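Local coordinates for protein cycloalternan-forming enzyme (Listeria monocytogenes serovar 1/2a, PDB 5F7U) that is a multidomain member of glycoside hydrolase family 31, built round a TIM barrel with several beta-rich domains alongside it, at residues A[757-762]-A[791-796]. The protein carries 1 engineered substitution. Numbering follows the deposited sequence.
Sequences TEKEVY and TLPVFA
V761 and F795 meet between two layers of the all-beta C-terminal domain of family 31: V761 sits on strand 758-763, which pairs with strand 781-786, and F795 on strand 794-797 of a separate antiparallel sheet. No hydrogen bond joins the two segments; between them only side chains meet, burying 136 Å². The closest approach is V761 CG1 to F795 CE1, 3.8 Å. The other methyl, V761 CG2, stands 4.2 Å from F795 CE1, so both crowd that corner from the same side of the ring plane, CG1 obliquely. With CG1 anti to the backbone N (chi1 -174°), CG2 lies beside that N and also reaches towards the proline, 4.3 Å from P793 CB. H777, which lines a glycan pocket, meets the F795 ring with the planes at about 90°, and a bound alpha-D-glucopyranose lies about 5 Å from the F795 side chain. Packing is sparser at the lysine, where only the aliphatic stem takes part. The far side of strand 758-763 is open at E758 and E760, while Y762 further along is buried; E758 OE1 is hydrogen-bonded to S784 OG. Buried K759 starts towards P793 and then bends at chi2 (67°), which carries NZ away to hydrogen-bond the carbonyl oxygens of P750 and E738; its side chain crosses the proline at about a right angle, with K759 CG 4.1 Å from P793 CG.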
loop_
_atom_site.group_PDB
_atom_site.type_symbol
_atom_site.label_atom_id
_atom_site.label_comp_id
_atom_site.label_asym_id
_atom_site.label_seq_id
_atom_site.Cartn_x
_atom_site.Cartn_y
_atom_site.Cartn_z
ATOM N N THR A 757 -20.611 16.105 -0.624
ATOM C CA THR A 757 -20.502 16.616 0.747
ATOM C C THR A 757 -21.200 15.713 1.784
ATOM O O THR A 757 -20.967 15.855 2.980
ATOM C CB THR A 757 -21.041 18.056 0.876
ATOM O OG1 THR A 757 -22.402 18.080 0.439
ATOM C CG2 THR A 757 -20.226 19.061 0.032
ATOM N N GLU A 758 -22.033 14.775 1.343
ATOM C CA GLU A 758 -22.595 13.802 2.285
ATOM C C GLU A 758 -21.848 12.485 2.130
ATOM O O GLU A 758 -22.079 11.746 1.168
ATOM C CB GLU A 758 -24.113 13.620 2.099
ATOM C CG GLU A 758 -24.952 14.777 2.645
ATOM C CD GLU A 758 -24.935 14.899 4.185
ATOM O OE1 GLU A 758 -24.606 13.911 4.906
ATOM O OE2 GLU A 758 -25.282 15.998 4.699
ATOM N N LYS A 759 -20.948 12.216 3.072
ATOM C CA LYS A 759 -20.027 11.081 2.962
ATOM C C LYS A 759 -20.537 9.895 3.776
ATOM O O LYS A 759 -20.735 10.011 4.990
ATOM C CB LYS A 759 -18.627 11.502 3.442
ATOM C CG LYS A 759 -17.605 10.372 3.619
ATOM C CD LYS A 759 -17.242 9.740 2.275
ATOM C CE LYS A 759 -16.139 8.713 2.503
ATOM N NZ LYS A 759 -15.747 8.004 1.241
ATOM N N GLU A 760 -20.743 8.756 3.108
ATOM C CA GLU A 760 -21.103 7.516 3.810
ATOM C C GLU A 760 -19.847 6.964 4.448
ATOM O O GLU A 760 -18.786 6.926 3.798
ATOM C CB GLU A 760 -21.645 6.478 2.828
ATOM C CG GLU A 760 -23.080 6.728 2.429
ATOM C CD GLU A 760 -23.628 5.666 1.478
ATOM O OE1 GLU A 760 -22.948 4.660 1.172
ATOM O OE2 GLU A 760 -24.751 5.849 1.019
ATOM N N VAL A 761 -19.941 6.579 5.723
ATOM C CA VAL A 761 -18.819 5.931 6.409
ATOM C C VAL A 761 -19.328 4.646 7.029
ATOM O O VAL A 761 -20.241 4.693 7.870
ATOM C CB VAL A 761 -18.205 6.805 7.528
ATOM C CG1 VAL A 761 -16.952 6.120 8.096
ATOM C CG2 VAL A 761 -17.849 8.201 7.018
ATOM N N TYR A 762 -18.762 3.509 6.640
ATOM C CA TYR A 762 -19.177 2.276 7.298
ATOM C C TYR A 762 -18.396 2.139 8.610
ATOM O O TYR A 762 -17.146 2.173 8.597
ATOM C CB TYR A 762 -18.989 1.002 6.421
ATOM C CG TYR A 762 -19.326 -0.207 7.278
ATOM C CD1 TYR A 762 -20.653 -0.442 7.691
ATOM C CD2 TYR A 762 -18.315 -1.034 7.792
ATOM C CE1 TYR A 762 -20.965 -1.497 8.528
ATOM C CE2 TYR A 762 -18.615 -2.099 8.636
ATOM C CZ TYR A 762 -19.940 -2.314 9.015
ATOM O OH TYR A 762 -20.267 -3.353 9.858
ATOM N N THR A 791 -13.278 19.493 5.186
ATOM C CA THR A 791 -13.560 18.546 6.278
ATOM C C THR A 791 -13.255 17.107 5.875
ATOM O O THR A 791 -13.627 16.663 4.779
ATOM C CB THR A 791 -15.046 18.689 6.690
ATOM O OG1 THR A 791 -15.262 20.026 7.165
ATOM C CG2 THR A 791 -15.471 17.681 7.771
ATOM N N LEU A 792 -12.612 16.378 6.786
ATOM C CA LEU A 792 -12.296 14.960 6.568
ATOM C C LEU A 792 -12.818 14.141 7.748
ATOM O O LEU A 792 -12.340 14.339 8.856
ATOM C CB LEU A 792 -10.760 14.787 6.478
ATOM C CG LEU A 792 -10.192 13.369 6.331
ATOM C CD1 LEU A 792 -10.432 12.845 4.925
ATOM C CD2 LEU A 792 -8.704 13.383 6.598
ATOM N N PRO A 793 -13.749 13.191 7.524
ATOM C CA PRO A 793 -14.202 12.340 8.651
ATOM C C PRO A 793 -13.069 11.424 9.116
ATOM O O PRO A 793 -12.543 10.655 8.316
ATOM C CB PRO A 793 -15.330 11.490 8.040
ATOM C CG PRO A 793 -15.695 12.179 6.755
ATOM C CD PRO A 793 -14.454 12.874 6.269
ATOM N N VAL A 794 -12.671 11.538 10.382
ATOM C CA VAL A 794 -11.669 10.631 10.979
ATOM C C VAL A 794 -12.154 10.264 12.377
ATOM O O VAL A 794 -12.522 11.153 13.141
ATOM C CB VAL A 794 -10.248 11.241 11.075
ATOM C CG1 VAL A 794 -9.268 10.201 11.619
ATOM C CG2 VAL A 794 -9.732 11.708 9.704
ATOM N N PHE A 795 -12.140 8.968 12.695
ATOM C CA PHE A 795 -12.675 8.463 13.964
ATOM C C PHE A 795 -11.679 7.571 14.684
ATOM O O PHE A 795 -10.962 6.784 14.048
ATOM C CB PHE A 795 -13.946 7.646 13.731
ATOM C CG PHE A 795 -14.926 8.296 12.793
ATOM C CD1 PHE A 795 -14.763 8.179 11.409
ATOM C CD2 PHE A 795 -16.022 9.029 13.295
ATOM C CE1 PHE A 795 -15.659 8.785 10.536
ATOM C CE2 PHE A 795 -16.935 9.614 12.420
ATOM C CZ PHE A 795 -16.750 9.494 11.039
ATOM N N ALA A 796 -11.651 7.682 16.011
ATOM C CA ALA A 796 -10.816 6.802 16.825
ATOM C C ALA A 796 -11.634 5.653 17.383
ATOM O O ALA A 796 -12.731 5.846 17.882
ATOM C CB ALA A 796 -10.173 7.574 17.971
#